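Putative N-acetylmuramoyl-L-alanine amidase,autolysin cwp6 (Peptoclostridium difficile, PDB 5J72) probably hydrolyses the amide bond between N-acetylmuramic acid and L-alanine of peptidoglycan with a zinc-dependent amidase domain, and carries CWB2 modules that anchor it to the cell wall. Local coordinates at residues A177-A182 / K254-N259; A280-Q285 / K386-I391; A311-G316 / D326-I331; I456-G461 / N483-T488; S463-T468 / G474-K479. All coordinates share one frame; numbering follows the deposited sequence. Where two conformers were deposited one is given.

Contact 1. Residues A177-A182 / K254-N259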
# COMPACT_ATOMS: atom_id res chain seq x y z
N ALA A 177 -6.28 15.71 8.13
CA ALA A 177 -5.67 15.33 9.41
C ALA A 177 -4.16 15.56 9.36
O ALA A 177 -3.60 16.01 10.36
CB ALA A 177 -5.94 13.85 9.72
N SER A 178 -3.53 15.31 8.21
CA SER A 178 -2.09 15.52 8.08
C SER A 178 -1.76 17.00 8.10
O SER A 178 -0.72 17.40 8.66
CB SER A 178 -1.55 14.92 6.78
OG SER A 178 -2.04 13.58 6.63
N THR A 179 -2.62 17.84 7.49
CA THR A 179 -2.37 19.27 7.52
C THR A 179 -2.45 19.79 8.98
O THR A 179 -1.67 20.67 9.36
CB THR A 179 -3.45 19.99 6.66
OG1 THR A 179 -3.21 19.57 5.28
CG2 THR A 179 -3.34 21.50 6.75
N TYR A 180 -3.39 19.23 9.77
CA TYR A 180 -3.49 19.60 11.18
C TYR A 180 -2.43 18.87 12.05
O TYR A 180 -2.23 19.25 13.21
CB TYR A 180 -4.80 19.10 11.77
CG TYR A 180 -6.09 19.68 11.23
CD1 TYR A 180 -6.15 21.00 10.79
CD2 TYR A 180 -7.25 18.94 11.21
CE1 TYR A 180 -7.36 21.55 10.35
CE2 TYR A 180 -8.46 19.48 10.78
CZ TYR A 180 -8.50 20.79 10.35
OH TYR A 180 -9.72 21.26 9.97
N ASP A 181 -1.83 17.82 11.51
CA ASP A 181 -0.90 16.92 12.25
C ASP A 181 -1.73 16.37 13.43
O ASP A 181 -1.42 16.54 14.60
CB ASP A 181 0.38 17.66 12.71
CG ASP A 181 1.43 16.72 13.34
OD1 ASP A 181 1.30 15.46 13.16
OD2 ASP A 181 2.35 17.23 14.01
N ALA A 182 -2.83 15.70 13.07
CA ALA A 182 -3.78 15.16 14.03
C ALA A 182 -4.16 13.73 13.71
O ALA A 182 -4.12 13.33 12.56
CB ALA A 182 -5.07 15.98 13.93
N LYS A 254 -6.86 26.96 3.56
CA LYS A 254 -6.73 28.01 4.60
C LYS A 254 -5.39 27.90 5.27
O LYS A 254 -4.94 28.87 5.90
CB LYS A 254 -7.79 27.82 5.68
CG LYS A 254 -9.22 28.16 5.26
CD LYS A 254 -10.09 27.66 6.40
CE LYS A 254 -11.47 28.30 6.50
NZ LYS A 254 -11.97 28.31 7.96
N TYR A 255 -4.71 26.72 5.17
CA TYR A 255 -3.38 26.53 5.79
C TYR A 255 -2.24 26.77 4.84
O TYR A 255 -1.23 27.36 5.21
CB TYR A 255 -3.26 25.09 6.31
CG TYR A 255 -4.06 24.90 7.57
CD1 TYR A 255 -5.46 24.85 7.54
CD2 TYR A 255 -3.43 24.85 8.81
CE1 TYR A 255 -6.21 24.79 8.72
CE2 TYR A 255 -4.17 24.78 9.99
CZ TYR A 255 -5.55 24.76 9.95
OH TYR A 255 -6.20 24.71 11.16
N HIS A 256 -2.36 26.26 3.59
CA HIS A 256 -1.31 26.48 2.59
C HIS A 256 -1.97 26.30 1.23
O HIS A 256 -3.06 25.73 1.15
CB HIS A 256 -0.12 25.52 2.76
CG HIS A 256 -0.53 24.09 2.83
ND1 HIS A 256 -0.63 23.42 4.04
CD2 HIS A 256 -0.89 23.21 1.87
CE1 HIS A 256 -1.05 22.19 3.79
NE2 HIS A 256 -1.21 22.03 2.49
N ASP A 257 -1.32 26.76 0.17
CA ASP A 257 -1.99 26.67 -1.11
C ASP A 257 -2.26 25.28 -1.62
O ASP A 257 -1.38 24.41 -1.58
CB ASP A 257 -1.13 27.38 -2.19
CG ASP A 257 -1.05 28.91 -2.03
OD1 ASP A 257 -0.15 29.52 -2.63
OD2 ASP A 257 -1.88 29.48 -1.29
N VAL A 258 -3.45 25.08 -2.12
CA VAL A 258 -3.74 23.83 -2.78
C VAL A 258 -3.29 24.00 -4.26
O VAL A 258 -3.84 24.84 -4.96
CB VAL A 258 -5.23 23.49 -2.68
CG1 VAL A 258 -5.60 22.40 -3.70
CG2 VAL A 258 -5.53 23.01 -1.25
N ASN A 259 -2.30 23.23 -4.70
CA ASN A 259 -1.88 23.34 -6.10
C ASN A 259 -1.71 21.98 -6.78
O ASN A 259 -1.25 21.91 -7.90
CB ASN A 259 -0.60 24.13 -6.20
CG ASN A 259 0.50 23.56 -5.40
OD1 ASN A 259 0.47 22.39 -4.98
ND2 ASN A 259 1.49 24.37 -5.07

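Contact 2. Residues A280-Q285 / K386-I391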
# COMPACT_ATOMS: atom_id res chain seq x y z
N ALA A 280 -1.25 11.56 -0.65
CA ALA A 280 -1.96 12.85 -0.57
C ALA A 280 -1.69 13.45 0.87
O ALA A 280 -1.55 14.65 1.04
CB ALA A 280 -3.48 12.60 -0.75
N GLY A 281 -1.67 12.55 1.91
CA GLY A 281 -1.42 13.03 3.28
C GLY A 281 -0.02 13.56 3.44
O GLY A 281 0.18 14.61 4.07
N GLU A 282 0.97 12.87 2.93
CA GLU A 282 2.36 13.34 3.04
C GLU A 282 2.53 14.69 2.31
O GLU A 282 3.21 15.56 2.82
CB GLU A 282 3.33 12.29 2.37
CG GLU A 282 4.74 12.78 2.34
CD GLU A 282 5.69 11.79 1.61
OE1 GLU A 282 5.45 10.58 1.68
OE2 GLU A 282 6.68 12.26 1.00
N ASP A 283 1.88 14.84 1.16
CA ASP A 283 1.97 16.10 0.40
C ASP A 283 1.05 17.17 0.99
O ASP A 283 1.21 18.32 0.66
CB ASP A 283 1.46 15.87 -1.03
CG ASP A 283 2.40 15.04 -1.91
OD1 ASP A 283 3.48 14.61 -1.41
OD2 ASP A 283 2.06 14.82 -3.10
N GLN A 284 0.07 16.77 1.85
CA GLN A 284 -0.95 17.70 2.39
C GLN A 284 -1.65 18.37 1.24
O GLN A 284 -1.85 19.61 1.25
CB GLN A 284 -0.31 18.77 3.34
CG GLN A 284 0.40 18.04 4.47
CD GLN A 284 0.99 19.00 5.51
OE1 GLN A 284 0.59 20.14 5.62
NE2 GLN A 284 1.95 18.51 6.29
N GLN A 285 -2.02 17.58 0.23
CA GLN A 285 -2.76 18.13 -0.92
C GLN A 285 -3.99 17.25 -0.98
O GLN A 285 -3.98 16.04 -0.67
CB GLN A 285 -1.91 18.17 -2.20
CG GLN A 285 -0.74 19.15 -2.04
CD GLN A 285 -1.18 20.61 -2.17
OE1 GLN A 285 -2.04 20.97 -2.98
NE2 GLN A 285 -0.63 21.45 -1.32
N LYS A 386 2.65 11.31 8.49
CA LYS A 386 3.66 11.86 9.45
C LYS A 386 5.05 11.15 9.21
O LYS A 386 6.09 11.78 9.15
CB LYS A 386 3.17 11.54 10.89
CG LYS A 386 4.15 12.09 11.99
CD LYS A 386 3.54 11.79 13.39
CE LYS A 386 4.56 12.14 14.49
NZ LYS A 386 4.78 13.62 14.63
N LEU A 387 5.01 9.85 9.06
CA LEU A 387 6.24 9.05 8.82
C LEU A 387 6.75 9.14 7.38
O LEU A 387 7.86 8.65 7.09
CB LEU A 387 5.93 7.55 9.12
CG LEU A 387 5.47 7.28 10.55
CD1 LEU A 387 5.09 5.77 10.70
CD2 LEU A 387 6.67 7.72 11.54
N LYS A 388 5.97 9.76 6.47
CA LYS A 388 6.27 9.90 5.04
C LYS A 388 6.55 8.48 4.46
O LYS A 388 7.59 8.26 3.80
CB LYS A 388 7.41 10.88 4.81
CG LYS A 388 7.07 12.30 5.39
CD LYS A 388 8.23 13.24 5.02
CE LYS A 388 8.10 14.70 5.49
NZ LYS A 388 6.77 15.23 5.21
N ALA A 389 5.64 7.58 4.74
CA ALA A 389 5.71 6.16 4.39
C ALA A 389 4.39 5.68 3.76
O ALA A 389 3.33 6.24 4.01
CB ALA A 389 5.99 5.32 5.64
N PRO A 390 4.44 4.66 2.92
CA PRO A 390 3.22 4.14 2.27
C PRO A 390 2.44 3.17 3.10
O PRO A 390 2.95 2.54 4.03
CB PRO A 390 3.76 3.41 1.02
CG PRO A 390 5.24 2.96 1.48
CD PRO A 390 5.71 4.03 2.46
N ILE A 391 1.15 3.04 2.74
CA ILE A 391 0.34 1.99 3.32
C ILE A 391 0.23 0.88 2.24
O ILE A 391 -0.12 1.16 1.08
CB ILE A 391 -1.07 2.52 3.65
CG1 ILE A 391 -0.96 3.52 4.84
CG2 ILE A 391 -2.03 1.35 4.02
CD1 ILE A 391 -2.34 4.24 5.11
O HOH W 1 8.02 9.44 1.16

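Contact 3. Residues A311-G316 / D326-I331. With CA (calcium ion), chain D.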
# COMPACT_ATOMS: atom_id res chain seq x y z
N ALA A 311 -2.39 17.39 -11.55
CA ALA A 311 -3.57 16.58 -11.24
C ALA A 311 -3.21 15.13 -11.56
O ALA A 311 -2.61 14.84 -12.61
CB ALA A 311 -4.77 17.00 -12.07
N TYR A 312 -3.55 14.22 -10.67
CA TYR A 312 -3.30 12.79 -10.87
C TYR A 312 -4.61 12.11 -10.85
O TYR A 312 -5.52 12.58 -10.20
CB TYR A 312 -2.41 12.21 -9.76
CG TYR A 312 -1.01 12.76 -9.83
CD1 TYR A 312 -0.67 13.93 -9.15
CD2 TYR A 312 -0.04 12.16 -10.63
CE1 TYR A 312 0.60 14.48 -9.25
CE2 TYR A 312 1.24 12.71 -10.73
CZ TYR A 312 1.55 13.86 -10.04
OH TYR A 312 2.78 14.44 -10.15
N TYR A 313 -4.75 11.01 -11.60
CA TYR A 313 -6.01 10.26 -11.68
C TYR A 313 -5.77 8.85 -11.17
O TYR A 313 -5.02 8.10 -11.81
CB TYR A 313 -6.48 10.20 -13.16
CG TYR A 313 -6.48 11.58 -13.79
CD1 TYR A 313 -7.57 12.44 -13.65
CD2 TYR A 313 -5.37 12.04 -14.50
CE1 TYR A 313 -7.55 13.72 -14.19
CE2 TYR A 313 -5.35 13.31 -15.04
CZ TYR A 313 -6.43 14.15 -14.88
OH TYR A 313 -6.39 15.44 -15.37
N ILE A 314 -6.43 8.46 -10.09
CA ILE A 314 -6.22 7.14 -9.53
C ILE A 314 -7.42 6.31 -9.90
O ILE A 314 -8.50 6.57 -9.40
CB ILE A 314 -6.08 7.19 -7.95
CG1 ILE A 314 -5.08 8.31 -7.53
CG2 ILE A 314 -5.63 5.81 -7.38
CD1 ILE A 314 -3.65 8.22 -8.16
N GLY A 315 -7.26 5.33 -10.77
CA GLY A 315 -8.42 4.55 -11.20
C GLY A 315 -8.32 4.28 -12.70
O GLY A 315 -7.69 5.06 -13.42
N GLY A 316 -8.93 3.19 -13.18
CA GLY A 316 -8.88 2.87 -14.61
C GLY A 316 -9.93 3.67 -15.39
O GLY A 316 -10.64 4.51 -14.83
N ASP A 326 -9.56 15.22 -19.86
CA ASP A 326 -9.65 16.37 -20.73
C ASP A 326 -10.09 17.60 -19.95
O ASP A 326 -9.52 18.67 -20.14
CB ASP A 326 -10.71 16.13 -21.80
CG ASP A 326 -10.86 17.38 -22.64
OD1 ASP A 326 -11.89 18.10 -22.48
OD2 ASP A 326 -9.94 17.67 -23.44
N GLN A 327 -11.13 17.45 -19.11
CA GLN A 327 -11.65 18.57 -18.30
C GLN A 327 -10.58 19.14 -17.39
O GLN A 327 -10.34 20.36 -17.40
CB GLN A 327 -12.78 18.06 -17.42
CG GLN A 327 -13.39 19.18 -16.58
CD GLN A 327 -14.43 18.62 -15.60
OE1 GLN A 327 -14.20 17.64 -14.91
NE2 GLN A 327 -15.59 19.28 -15.47
N ILE A 328 -9.89 18.25 -16.64
CA ILE A 328 -8.90 18.71 -15.67
C ILE A 328 -7.60 19.11 -16.31
O ILE A 328 -6.94 20.07 -15.87
CB ILE A 328 -8.72 17.61 -14.60
CG1 ILE A 328 -10.07 17.36 -13.89
CG2 ILE A 328 -7.59 18.05 -13.61
CD1 ILE A 328 -10.66 18.66 -13.25
N SER A 329 -7.18 18.38 -17.35
CA SER A 329 -5.97 18.76 -18.05
C SER A 329 -6.05 20.21 -18.50
O SER A 329 -5.02 20.88 -18.57
CB SER A 329 -5.79 17.89 -19.30
OG SER A 329 -4.52 18.16 -19.88
N LYS A 330 -7.24 20.69 -18.86
CA LYS A 330 -7.41 22.09 -19.35
C LYS A 330 -7.23 23.13 -18.23
O LYS A 330 -6.92 24.30 -18.53
CB LYS A 330 -8.80 22.23 -19.96
CG LYS A 330 -8.83 21.57 -21.32
CD LYS A 330 -10.17 21.66 -21.99
CE LYS A 330 -9.99 21.09 -23.38
NZ LYS A 330 -11.24 20.50 -23.87
N ILE A 331 -7.39 22.72 -16.96
CA ILE A 331 -7.23 23.71 -15.87
C ILE A 331 -6.02 23.40 -14.96
O ILE A 331 -5.81 24.14 -14.02
CB ILE A 331 -8.53 23.89 -15.03
CG1 ILE A 331 -8.98 22.54 -14.39
CG2 ILE A 331 -9.62 24.48 -15.91
CD1 ILE A 331 -9.86 22.72 -13.10
CA CA D . -3.42 22.72 -18.79
O HOH W 2 -1.49 21.92 -19.41

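Contact 4. Residues I456-G461 / N483-T488. With ZN (zinc ion), chain I.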
# COMPACT_ATOMS: atom_id res chain seq x y z
N ILE A 456 3.79 -21.27 -11.28
CA ILE A 456 3.16 -20.57 -12.39
C ILE A 456 4.31 -19.93 -13.22
O ILE A 456 5.16 -19.26 -12.65
CB ILE A 456 2.23 -19.45 -11.84
CG1 ILE A 456 1.02 -20.08 -11.04
CG2 ILE A 456 1.70 -18.61 -12.98
CD1 ILE A 456 0.13 -20.98 -12.00
N ASP A 457 4.30 -20.15 -14.54
CA ASP A 457 5.37 -19.63 -15.39
C ASP A 457 4.85 -18.75 -16.53
O ASP A 457 4.34 -19.25 -17.54
CB ASP A 457 6.14 -20.88 -15.96
CG ASP A 457 7.18 -20.51 -17.02
OD1 ASP A 457 7.97 -19.58 -16.76
OD2 ASP A 457 7.19 -21.16 -18.11
N PRO A 458 4.93 -17.44 -16.40
CA PRO A 458 4.49 -16.48 -17.46
C PRO A 458 5.54 -16.58 -18.60
O PRO A 458 6.70 -16.26 -18.35
CB PRO A 458 4.51 -15.12 -16.74
CG PRO A 458 4.87 -15.39 -15.30
CD PRO A 458 5.48 -16.75 -15.22
N GLY A 459 5.16 -17.00 -19.81
CA GLY A 459 6.15 -17.25 -20.85
C GLY A 459 6.88 -15.99 -21.28
O GLY A 459 6.33 -14.89 -21.18
N HIS A 460 8.12 -16.20 -21.76
CA HIS A 460 8.97 -15.13 -22.32
C HIS A 460 9.27 -14.09 -21.27
O HIS A 460 9.15 -14.38 -20.08
CB HIS A 460 8.21 -14.52 -23.51
CG HIS A 460 7.82 -15.56 -24.51
ND1 HIS A 460 8.72 -16.24 -25.29
CD2 HIS A 460 6.58 -16.09 -24.79
CE1 HIS A 460 8.03 -17.15 -26.00
NE2 HIS A 460 6.71 -17.12 -25.76
N GLY A 461 9.71 -12.90 -21.70
CA GLY A 461 10.07 -11.83 -20.76
C GLY A 461 11.43 -11.21 -21.12
O GLY A 461 12.29 -11.89 -21.71
N ASN A 483 0.57 -10.42 -16.83
CA ASN A 483 -0.69 -9.95 -16.21
C ASN A 483 -1.67 -11.15 -15.97
O ASN A 483 -2.32 -11.19 -14.95
CB ASN A 483 -1.35 -8.93 -17.09
CG ASN A 483 -0.50 -7.68 -17.15
OD1 ASN A 483 0.16 -7.36 -16.13
ND2 ASN A 483 -0.37 -7.01 -18.32
N THR A 484 -1.71 -12.11 -16.91
CA THR A 484 -2.59 -13.27 -16.72
C THR A 484 -2.08 -14.09 -15.51
O THR A 484 -2.86 -14.45 -14.62
CB THR A 484 -2.53 -14.16 -17.99
OG1 THR A 484 -2.99 -13.40 -19.08
CG2 THR A 484 -3.44 -15.45 -17.81
N ALA A 485 -0.75 -14.34 -15.47
CA ALA A 485 -0.16 -15.16 -14.44
C ALA A 485 -0.29 -14.54 -13.07
O ALA A 485 -0.45 -15.30 -12.07
CB ALA A 485 1.35 -15.46 -14.74
N LEU A 486 -0.22 -13.25 -12.95
CA LEU A 486 -0.35 -12.62 -11.61
C LEU A 486 -1.79 -12.92 -11.11
O LEU A 486 -1.98 -13.19 -9.92
CB LEU A 486 -0.15 -11.05 -11.73
CG LEU A 486 1.41 -10.76 -11.90
CD1 LEU A 486 1.62 -9.30 -12.48
CD2 LEU A 486 2.17 -10.92 -10.53
N ALA A 487 -2.75 -12.83 -12.01
CA ALA A 487 -4.17 -13.06 -11.60
C ALA A 487 -4.38 -14.54 -11.22
O ALA A 487 -5.12 -14.83 -10.28
CB ALA A 487 -5.08 -12.65 -12.73
N THR A 488 -3.75 -15.48 -11.95
CA THR A 488 -3.84 -16.89 -11.56
C THR A 488 -3.23 -17.10 -10.19
O THR A 488 -3.76 -17.85 -9.35
CB THR A 488 -3.01 -17.75 -12.58
OG1 THR A 488 -3.57 -17.54 -13.87
CG2 THR A 488 -3.03 -19.29 -12.19
ZN ZN I . 4.94 -18.44 -26.18
O HOH W 3 6.17 -20.11 -26.77
O HOH W 4 3.35 -19.30 -27.36
O HOH W 5 5.40 -17.71 -28.37

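Contact 5. Residues S463-T468 / G474-K479. With ZN (zinc ion), chain I.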
# COMPACT_ATOMS: atom_id res chain seq x y z
N SER A 463 14.46 -9.74 -22.78
CA SER A 463 14.96 -9.74 -24.18
C SER A 463 14.03 -10.50 -25.15
O SER A 463 14.09 -10.27 -26.37
CB SER A 463 16.32 -10.41 -24.24
OG SER A 463 17.22 -9.83 -23.31
N ASP A 464 13.18 -11.45 -24.62
CA ASP A 464 12.27 -12.21 -25.50
C ASP A 464 10.85 -11.71 -25.34
O ASP A 464 10.21 -11.98 -24.31
CB ASP A 464 12.37 -13.73 -25.14
CG ASP A 464 11.53 -14.61 -26.09
OD1 ASP A 464 10.95 -14.08 -27.07
OD2 ASP A 464 11.45 -15.82 -25.85
N SER A 465 10.30 -11.01 -26.31
CA SER A 465 8.94 -10.48 -26.14
C SER A 465 7.85 -11.53 -26.47
O SER A 465 6.70 -11.30 -26.17
CB SER A 465 8.73 -9.27 -27.05
OG SER A 465 8.77 -9.75 -28.39
N GLY A 466 8.25 -12.67 -27.11
CA GLY A 466 7.29 -13.69 -27.53
C GLY A 466 6.49 -13.14 -28.70
O GLY A 466 6.92 -12.15 -29.30
N ALA A 467 5.33 -13.73 -29.04
CA ALA A 467 4.54 -13.20 -30.16
C ALA A 467 4.07 -11.77 -29.89
O ALA A 467 3.89 -11.38 -28.74
CB ALA A 467 3.32 -14.08 -30.39
N THR A 468 3.89 -10.97 -30.96
CA THR A 468 3.38 -9.60 -30.82
C THR A 468 2.29 -9.36 -31.86
O THR A 468 2.12 -10.17 -32.78
CB THR A 468 4.52 -8.57 -30.98
OG1 THR A 468 4.98 -8.65 -32.33
CG2 THR A 468 5.69 -8.83 -30.00
N GLY A 474 -1.55 -2.54 -29.51
CA GLY A 474 -0.20 -3.09 -29.49
C GLY A 474 -0.17 -4.11 -28.36
O GLY A 474 -0.54 -3.83 -27.21
N ALA A 475 0.26 -5.30 -28.68
CA ALA A 475 0.27 -6.35 -27.70
C ALA A 475 1.51 -7.16 -27.82
O ALA A 475 1.99 -7.48 -28.94
CB ALA A 475 -0.97 -7.26 -27.93
N GLN A 476 2.07 -7.51 -26.65
CA GLN A 476 3.25 -8.33 -26.56
C GLN A 476 2.91 -9.51 -25.68
O GLN A 476 2.44 -9.30 -24.55
CB GLN A 476 4.40 -7.55 -25.92
CG GLN A 476 5.02 -6.54 -26.90
CD GLN A 476 6.19 -5.88 -26.23
OE1 GLN A 476 6.02 -5.01 -25.37
NE2 GLN A 476 7.41 -6.28 -26.58
N GLU A 477 3.17 -10.73 -26.15
CA GLU A 477 2.88 -11.92 -25.35
C GLU A 477 3.51 -11.83 -23.91
O GLU A 477 2.83 -12.21 -22.93
CB GLU A 477 3.43 -13.16 -26.08
CG GLU A 477 3.18 -14.47 -25.33
CD GLU A 477 3.72 -15.69 -26.09
OE1 GLU A 477 3.57 -16.81 -25.59
OE2 GLU A 477 4.32 -15.53 -27.17
N LYS A 478 4.77 -11.38 -23.78
CA LYS A 478 5.43 -11.34 -22.46
C LYS A 478 4.67 -10.47 -21.44
O LYS A 478 4.74 -10.73 -20.23
CB LYS A 478 6.90 -10.86 -22.59
CG LYS A 478 7.06 -9.34 -22.87
CD LYS A 478 8.54 -8.92 -22.58
CE LYS A 478 8.92 -7.58 -23.17
NZ LYS A 478 10.22 -7.11 -22.56
N LYS A 479 3.94 -9.47 -21.89
CA LYS A 479 3.23 -8.69 -20.87
C LYS A 479 1.83 -9.30 -20.57
O LYS A 479 1.33 -9.19 -19.45
CB LYS A 479 2.97 -7.30 -21.38
CG LYS A 479 4.28 -6.59 -21.72
CD LYS A 479 3.99 -5.30 -22.40
CE LYS A 479 5.27 -4.51 -22.56
NZ LYS A 479 5.01 -3.25 -23.27
ZN ZN I . 4.94 -18.44 -26.18
O HOH W 5 5.40 -17.71 -28.37
O HOH W 3 6.17 -20.11 -26.77
O HOH W 4 3.35 -19.30 -27.36

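Contact 1. Residues A177-A182 / K254-N259
Thr179 and Tyr255 approach to 7.5 Å between their CA atoms, where the last turn of helix 174-180 faces the irregular loop that leads from helix 241-253 to strand 260-265. The helix stops just here in a Schellman motif: Asp181, with positive phi, is its C-prime residue, and Ala182 N returns to Ala177 O at 2.8 Å. Thr179 points at the loop, and the ring of Tyr180 swings in beside it. The methyl CG2 of Thr179, placed anti to its own backbone N (chi1 -67° for OG1), touches the root of the tyrosine, with Tyr255 CG 3.6 Å away. Tyr180 presents its ring edge to the face of the Tyr255 ring in an offset edge-to-face pair, centroids 5.6 Å apart and planes at 70°. Tyr180 CE1 lies 3.5 Å from Tyr255 OH, so the edge of Tyr180 is displaced toward the hydroxyl end of Tyr255. His256 reaches from the loop against Thr179, its CE1 3.7 Å from Thr179 OG1 at the imidazole edge. The polar ends are held elsewhere: Thr179 OG1 bonds to Pro175 O, Tyr180 OH to Glu251, and His256 NE2 to Gln284 O. The contact thus joins two CWB2 modules at the surface, with Tyr180 and Tyr255 both resting on Lys158 of strand 158-163, and Thr179 packing on Ile252 of helix 241-253.

Contact 2. Residues A280-Q285 / K386-I391
This is a small, water-bridged contact between two CWB2 modules, made where helix 270-283 and helix 375-387 both come to an end. Glu282 and Lys388 carry it, their CA atoms 5.6 Å apart. Each helix finishes in a Schellman motif. In the first, Gln284 has positive phi and Gln285 N reaches back to Ala280 O at 3.1 Å; in the second, Lys388 itself is the residue of positive phi. Glu282 stretches out fully from its helix, CG anti to the backbone N (chi1 175°) and CD continuing the line, which brings the carboxylate across the lysine chain at about a right angle. Its OE1 stops 3.5 Å from Lys388 CA, and the aliphatic parts meet behind it, Glu282 CG lying 3.9 Å from Lys388 CG. The lysine runs extended past the glutamate and bends at its last torsion. Water 1 closes the gap by donating to both sides, to Glu282 OE1 at 2.9 Å and to Lys388 O at 2.9 Å. Close by, Glu282 also packs on Tyr358, while Ala389 and Pro390 turn away to lie against strand 362-370. No direct hydrogen bond crosses between the segments. Glu282 OE2 and Lys388 NZ remain 5.2 Å apart, too far for a salt bridge, although their opposite charges would probably still attract. The junction therefore rests on the aliphatic stem of a lysine and on a water that ties a carboxylate to the carbonyl of the residue just past the helix, a hydrated link.

Contact 3. Residues A311-G316 / D326-I331
Ile328 looks from helix 322-329 onto strand 308-314, and its branches divide the contact. From the helix, CB points at the strand and meets Tyr313 OH at 3.3 Å. That approach comes at the edge of the phenol ring, near its plane, and CB also lies 4.1 Å from Tyr313 CE1. The CG2 methyl, anti to the backbone N (chi1 -60° for CG1), goes on into the corner between two strand residues: it is 3.4 Å from Ala311 CB, tighter than usual for two carbons, and 3.4 Å from Tyr313 OH. The other branch, through CG1 to CD1, leads away from the strand, and the side chain as a whole packs also on Val295 and on Ile263 of strand 260-265. The Tyr313 ring reaches out from the strand while the isoleucine reaches in, and the two lie alongside in opposite senses. Ala311 and Tyr313 alternate with Tyr312, which points off the other face of the strand. Strand 308-314, helix 322-329 and strand 334-341 form a beta-alpha-beta unit in the CWB2 region, and this contact packs its helix against its first strand. Beside this packing, Ser329 O binds a calcium ion at 2.5 Å, together with Ala332 O and water 2. The interface itself is apolar and buried, with one hydroxyl set in it; that hydroxyl is satisfied by Gly335 O at the start of strand 334-341, so Tyr313 links the helix packing to the next strand without a polar bond to the helix.

Contact 4. Residues I456-G461 / N483-T488
Ile456 and Pro458, alternate residues of strand 453-458, point at helix 477-494 and both touch the methyl of Ala485: Ile456 CG2 and Pro458 CG each lie 3.6 Å from Ala485 CB. The direct contact is apolar throughout. One turn on, Thr488 presents its methyl, and Ile456 CD1 stands 3.6 Å from Thr488 CG2. The branches of Ile456 are thus shared out, CG2 (anti to the backbone N, with chi1 -66° for CG1) going to Ala485 and the longer arm to Thr488. The small alanine lets the backbones come close, Pro458 CA and Ala485 CA being 5.7 Å apart; the axes of the short strand and helix approach to 8.0 Å and run nearly antiparallel, at 163°. Polar bonds lie to the sides. Thr488 OG1 turns to Gly626 O, and Asp457, on the other face of the strand, forms a salt bridge with Arg514. Metal coordination begins two residues beyond the strand, where His460 NE2 binds the zinc ion at 2.2 Å. Glu477, the first residue of the same helix, and His530 bind the ion too, with three waters. A parallel strand leading into a zinc histidine and backed by the helix that supplies the glutamate is consistent with the zinc-dependent Amidase_3 fold.

Contact 5. Residues S463-T468 / G474-K479
Glu477 and Ala467 grip each other at two points beside the zinc ion. Glu477 OE1 binds the metal at 2.2 Å, and OE2 takes the N-H of Ala467 at 2.8 Å on its anti lone pair, the N-H...O angle being 160°. In return Glu477 N donates to Ala467 O at 2.8 Å. Water 5, a zinc ligand, donates to OE2 as well, and Tyr531 N bonds to OE1, so the carboxylate is fixed by metal, two amides and water together. The side chain is fully extended (chi1 -179°), which carries the carboxylate past Gly466 to the metal; the CA of this glycine lies 3.5 Å from OE2. Further out, Lys478 N reaches Ser465 O at 3.1 Å. The aliphatic stem of Lys478 runs along the backbone of Asp464 and Ser465 to a salt bridge with Asp506 and a bond to Gly462 O. An Asx turn, Gly466 N to Asp464 OD1, shapes the loop, while the other oxygen of Asp464 bonds to His460 ND1, a second-shell support for that zinc ligand. Thr468 and Gln476 form an antiparallel non-hydrogen-bonded pair, their side chains side by side. The loop after strand 453-458 is thus sewn by these bonds to the start of helix 477-494, which has Gln476 at its N-cap position, with the two-stranded sheet of 468-469 and 475-476 continuing the pairing.

Overall arrangement
The five contacts fall into two groups along the chain. Contacts 1, 2 and 3 belong to the CWB2 region: contacts 1 and 2 have centres 12 Å apart and touch through His256 with Gln284 and Asn259 with Gln285, joining neighbouring modules, whereas contact 3, about 21 Å from contact 2 between centres and between its segments in sequence, is internal to one beta-alpha-beta unit. Contacts 4 and 5 follow in the amidase domain, centres 12 Å apart, sharing helix 477-494 and the zinc ion. Contact 3 comes within about 14 Å of contact 4 between nearest atoms, but none of contacts 1 to 3 touches contacts 4 or 5: wall-binding and zinc-site contacts stay separate.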